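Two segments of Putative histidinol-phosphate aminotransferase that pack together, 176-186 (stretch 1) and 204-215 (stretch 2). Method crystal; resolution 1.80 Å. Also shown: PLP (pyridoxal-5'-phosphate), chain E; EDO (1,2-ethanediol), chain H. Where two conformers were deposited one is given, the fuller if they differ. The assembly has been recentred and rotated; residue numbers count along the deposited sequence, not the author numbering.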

# COMPACT_ATOMS: atom_id res chain seq x y z
N PHE A 176 -16.76 -15.23 5.91
CA PHE A 176 -17.54 -14.31 5.11
C PHE A 176 -16.74 -13.04 5.01
O PHE A 176 -16.32 -12.49 6.03
N ILE A 177 -16.50 -12.57 3.80
CA ILE A 177 -15.95 -11.24 3.56
C ILE A 177 -17.10 -10.38 3.03
O ILE A 177 -17.66 -10.66 1.97
N VAL A 178 -17.43 -9.31 3.75
CA VAL A 178 -18.51 -8.43 3.38
C VAL A 178 -17.93 -7.07 3.05
O VAL A 178 -17.29 -6.44 3.90
N ASP A 179 -18.12 -6.64 1.80
CA ASP A 179 -17.47 -5.47 1.22
C ASP A 179 -18.49 -4.36 1.13
O ASP A 179 -19.36 -4.38 0.26
N GLU A 180 -18.39 -3.39 2.04
CA GLU A 180 -19.34 -2.31 2.13
C GLU A 180 -18.76 -1.00 1.64
O GLU A 180 -19.07 0.06 2.18
N ALA A 181 -17.93 -1.07 0.59
CA ALA A 181 -17.33 0.11 -0.06
C ALA A 181 -18.35 1.22 -0.25
O ALA A 181 -18.06 2.37 0.08
N TYR A 182 -19.55 0.90 -0.75
CA TYR A 182 -20.52 1.93 -1.13
C TYR A 182 -21.65 2.18 -0.13
O TYR A 182 -22.67 2.80 -0.47
N ALA A 183 -21.51 1.68 1.09
CA ALA A 183 -22.66 1.53 2.01
C ALA A 183 -23.25 2.87 2.46
O ALA A 183 -24.45 2.97 2.65
N GLU A 184 -22.45 3.92 2.58
CA GLU A 184 -22.99 5.21 3.03
C GLU A 184 -23.96 5.91 2.05
O GLU A 184 -24.70 6.81 2.44
N PHE A 185 -23.96 5.49 0.80
CA PHE A 185 -24.88 6.03 -0.20
C PHE A 185 -26.28 5.41 -0.11
O PHE A 185 -27.20 5.90 -0.76
N VAL A 186 -26.42 4.31 0.65
CA VAL A 186 -27.63 3.48 0.57
C VAL A 186 -28.86 4.22 1.12
O VAL A 186 -28.77 4.91 2.13
N ASN A 204 -16.47 -15.13 12.22
CA ASN A 204 -16.54 -15.58 10.84
C ASN A 204 -16.88 -14.47 9.85
O ASN A 204 -17.38 -14.74 8.75
N ILE A 205 -16.60 -13.22 10.22
CA ILE A 205 -16.88 -12.08 9.34
C ILE A 205 -15.68 -11.14 9.25
O ILE A 205 -15.16 -10.72 10.28
N ILE A 206 -15.30 -10.80 8.01
CA ILE A 206 -14.39 -9.68 7.68
C ILE A 206 -15.25 -8.62 6.95
O ILE A 206 -15.84 -8.87 5.89
N LEU A 207 -15.35 -7.45 7.56
CA LEU A 207 -15.94 -6.28 6.94
C LEU A 207 -14.84 -5.45 6.34
O LEU A 207 -13.85 -5.12 7.01
N LEU A 208 -15.01 -5.09 5.09
CA LEU A 208 -14.05 -4.23 4.40
C LEU A 208 -14.73 -2.92 4.08
O LEU A 208 -15.89 -2.89 3.57
N LYS A 209 -13.99 -1.85 4.39
CA LYS A 209 -14.45 -0.50 4.11
C LYS A 209 -13.31 0.34 3.55
O LYS A 209 -12.13 -0.05 3.60
N THR A 210 -13.66 1.46 2.94
CA THR A 210 -12.71 2.30 2.22
C THR A 210 -13.09 3.77 2.39
O THR A 210 -14.24 4.06 2.61
N PHE A 211 -12.11 4.67 2.30
CA PHE A 211 -12.34 6.13 2.21
C PHE A 211 -12.48 6.63 0.75
O PHE A 211 -12.58 7.84 0.49
N SER A 212 -12.45 5.71 -0.21
CA SER A 212 -12.35 6.03 -1.62
C SER A 212 -13.68 6.54 -2.22
O SER A 212 -13.66 7.08 -3.31
N LYS A 213 -14.81 6.37 -1.53
CA LYS A 213 -16.13 6.60 -2.15
C LYS A 213 -16.88 7.77 -1.49
O LYS A 213 -16.66 8.90 -1.89
N ILE A 214 -17.68 7.55 -0.46
CA ILE A 214 -18.38 8.69 0.16
C ILE A 214 -17.37 9.77 0.57
O ILE A 214 -17.63 10.98 0.40
N HIS A 215 -16.21 9.35 1.11
CA HIS A 215 -15.21 10.29 1.59
C HIS A 215 -14.38 10.89 0.45
O HIS A 215 -13.55 11.74 0.68

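Stretch 2 enters the contact at Asn 204, whose carbonyl O accepts a hydrogen bond from Phe 176 N at 2.9 Å and lies at the edge of the Phe 176 ring. From Ile 205 on, two parallel strands run in register; their extended backbones turn successive side chains to alternate faces, so bridged residues share a face. Ile 205 (m, t) shares its face with Phe 176, Val 178 and Leu 207; its CG2 lies 4.1 Å from Val 178 CG2. Ile 206 (m, t) turns to the other face, where its CD1 comes within 4.2 Å of Ile 177 CG1, while its backbone N and O bond to Phe 176 O (2.8 Å) and Val 178 N (2.7 Å).

Leu 207 (t, p) brings CD1 to 3.3 Å from Glu 180 CD, an apolar methyl against a carboxylate whose oxygens find polar partners elsewhere. Leu 208 (m, t) packs CD1 on Ile 177 CG2 at 3.6 Å. Beside it in register, on the same face, Asp 179 (t) serves the cofactor instead: its OD2 accepts a hydrogen bond from PLP N1 at 2.7 Å, and its OD1 takes Ala 181 N at 3.1 Å.

Beyond the ladder, polar contacts join the apolar ones. Lys 209 leaves sideways, but its chain (m, t, p, p) brings NZ to Glu 184 OE2, a 2.7 Å salt bridge. Water 1 extends the network, accepting from Lys 209 NZ at 2.7 Å and donating to Glu 180 OE1 at 2.6 Å. Thr 210 (t) divides its roles: CG2 rests 4.0 Å from Ala 181 CB, and OG1 donates to PLP O2P at 2.6 Å. Its backbone N donates to water 2 at 3.0 Å.

Phe 211 points away, one ring face covered by ethanediol, and Ser 212 (m) spends its OG on PLP O3P, 2.6 Å away; neither touches stretch 1. Lys 213 points toward stretch 1 and lays its aliphatic chain (m, m, t, t) against aromatic rings: CD is 3.5 Å from Tyr 182 CE1, and CB approaches the edge of Phe 185, 4.0 Å from CE2. Its NZ ends 3.5 Å from PLP C4A, while Tyr 182 OH and PLP O3 share a 2.5 Å hydrogen bond.

Ile 214, also pointing toward stretch 1, closes the contact. With chi1 t and chi2 at 99°, between wells, it places CD1 over the Phe 185 face, 4.1 Å from the ring centroid, and CG2 3.8 Å from Glu 184 CB. Beside this apolar patch, water 3 accepts from Ile 214 N (3.1 Å) and donates to Ala 181 O (2.6 Å) and Glu 184 OE1 (2.8 Å).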

# COMPACT_ATOMS: atom_id res chain seq x y z
CB PHE A 176 -18.90 -14.01 5.76
CG PHE A 176 -19.85 -15.14 5.73
CD1 PHE A 176 -19.81 -16.12 6.71
CD2 PHE A 176 -20.76 -15.26 4.68
CE1 PHE A 176 -20.67 -17.23 6.64
CE2 PHE A 176 -21.62 -16.35 4.60
CZ PHE A 176 -21.57 -17.35 5.55
CB ILE A 177 -14.82 -11.25 2.52
CG1 ILE A 177 -13.64 -12.16 2.93
CG2 ILE A 177 -14.32 -9.81 2.23
CD1 ILE A 177 -12.67 -12.49 1.77
CB VAL A 178 -19.59 -8.28 4.52
CG1 VAL A 178 -20.81 -7.51 4.01
CG2 VAL A 178 -20.02 -9.66 5.09
CB ASP A 179 -16.84 -5.85 -0.15
CG ASP A 179 -16.04 -4.73 -0.80
OD1 ASP A 179 -16.22 -3.52 -0.40
OD2 ASP A 179 -15.24 -5.06 -1.76
CB GLU A 180 -19.85 -2.21 3.55
CG GLU A 180 -20.62 -3.49 3.99
CD GLU A 180 -21.27 -3.42 5.39
OE1 GLU A 180 -21.20 -2.37 6.09
OE2 GLU A 180 -21.87 -4.45 5.78
CB ALA A 181 -16.71 -0.29 -1.42
CB TYR A 182 -21.12 1.63 -2.52
CG TYR A 182 -20.07 1.46 -3.60
CD1 TYR A 182 -19.49 2.55 -4.24
CD2 TYR A 182 -19.65 0.21 -3.99
CE1 TYR A 182 -18.49 2.37 -5.21
CE2 TYR A 182 -18.67 0.03 -4.97
CZ TYR A 182 -18.09 1.12 -5.57
OH TYR A 182 -17.10 0.93 -6.52
CB ALA A 183 -22.29 0.69 3.21
CB GLU A 184 -21.86 6.16 3.44
CG GLU A 184 -21.07 5.70 4.69
CD GLU A 184 -19.91 4.74 4.41
OE1 GLU A 184 -19.77 4.23 3.29
OE2 GLU A 184 -19.12 4.49 5.35
CB PHE A 185 -24.33 5.75 -1.60
CG PHE A 185 -23.07 6.49 -1.92
CD1 PHE A 185 -23.07 7.85 -2.10
CD2 PHE A 185 -21.88 5.80 -2.11
CE1 PHE A 185 -21.90 8.53 -2.42
CE2 PHE A 185 -20.72 6.46 -2.43
CZ PHE A 185 -20.72 7.83 -2.58
CB VAL A 186 -27.46 2.12 1.32
CG1 VAL A 186 -28.82 1.43 1.43
CG2 VAL A 186 -26.41 1.16 0.61
CB ASN A 204 -17.53 -16.75 10.73
CG ASN A 204 -19.00 -16.35 10.96
OD1 ASN A 204 -19.29 -15.32 11.54
ND2 ASN A 204 -19.91 -17.22 10.55
CB ILE A 205 -18.04 -11.18 9.85
CG1 ILE A 205 -19.26 -11.99 10.26
CG2 ILE A 205 -18.35 -10.11 8.79
CD1 ILE A 205 -20.41 -11.15 10.92
CB ILE A 206 -13.18 -10.19 6.79
CG1 ILE A 206 -12.34 -11.24 7.53
CG2 ILE A 206 -12.30 -9.03 6.27
CD1 ILE A 206 -11.47 -12.21 6.57
CB LEU A 207 -16.67 -5.45 7.97
CG LEU A 207 -17.20 -4.07 7.59
CD1 LEU A 207 -18.16 -4.16 6.39
CD2 LEU A 207 -17.89 -3.47 8.80
CB LEU A 208 -13.57 -4.88 3.13
CG LEU A 208 -12.78 -6.17 3.26
CD1 LEU A 208 -12.50 -6.69 1.91
CD2 LEU A 208 -11.46 -6.02 4.13
CB LYS A 209 -15.10 0.14 5.36
CG LYS A 209 -16.55 -0.39 5.61
CD LYS A 209 -17.28 0.30 6.76
CE LYS A 209 -17.64 1.75 6.40
NZ LYS A 209 -18.79 1.86 5.43
CB THR A 210 -12.65 1.96 0.73
OG1 THR A 210 -11.61 2.73 0.09
CG2 THR A 210 -13.99 2.19 0.05
CB PHE A 211 -11.22 6.87 2.92
CG PHE A 211 -11.31 6.85 4.43
CD1 PHE A 211 -10.86 5.77 5.19
CD2 PHE A 211 -11.85 7.92 5.08
CE1 PHE A 211 -10.96 5.80 6.58
CE2 PHE A 211 -11.94 7.96 6.48
CZ PHE A 211 -11.49 6.90 7.23
CB SER A 212 -11.89 4.81 -2.42
OG SER A 212 -10.54 4.49 -2.19
CB LYS A 213 -16.94 5.31 -2.22
CG LYS A 213 -16.16 4.09 -2.82
CD LYS A 213 -15.73 4.25 -4.27
CE LYS A 213 -14.87 3.09 -4.76
NZ LYS A 213 -14.46 3.26 -6.19
CB ILE A 214 -19.30 8.28 1.35
CG1 ILE A 214 -20.21 9.45 1.78
CG2 ILE A 214 -18.51 7.82 2.53
CD1 ILE A 214 -21.60 9.37 1.23
CB HIS A 215 -14.27 9.63 2.62
CG HIS A 215 -14.92 9.36 3.96
ND1 HIS A 215 -14.92 10.29 4.97
CD2 HIS A 215 -15.56 8.27 4.44
CE1 HIS A 215 -15.53 9.77 6.02
NE2 HIS A 215 -15.93 8.55 5.73
N1 PLP E . -14.63 -2.96 -3.26
C2 PLP E . -15.50 -2.56 -4.25
C2A PLP E . -16.88 -3.18 -4.29
C3 PLP E . -15.06 -1.64 -5.20
O3 PLP E . -15.91 -1.26 -6.19
C4 PLP E . -13.74 -1.12 -5.12
C4A PLP E . -13.29 -0.03 -6.06
O4A PLP E . -13.49 -0.23 -7.24
C5 PLP E . -12.87 -1.55 -4.11
C6 PLP E . -13.35 -2.48 -3.20
C5A PLP E . -11.45 -1.04 -4.00
O4P PLP E . -11.33 0.37 -3.76
P PLP E . -10.12 0.98 -2.92
O1P PLP E . -8.87 0.16 -3.07
O2P PLP E . -10.67 0.98 -1.52
O3P PLP E . -10.01 2.37 -3.51
C1 EDO H . -14.90 5.20 7.25
O1 EDO H . -15.84 4.24 6.80
C2 EDO H . -15.33 5.71 8.61
O2 EDO H . -16.33 6.71 8.41
O HOH W 1 -20.80 0.16 6.17
O HOH W 2 -16.61 2.03 2.69
O HOH W 3 -18.44 4.85 0.92
O HOH W 4 -16.50 4.54 4.33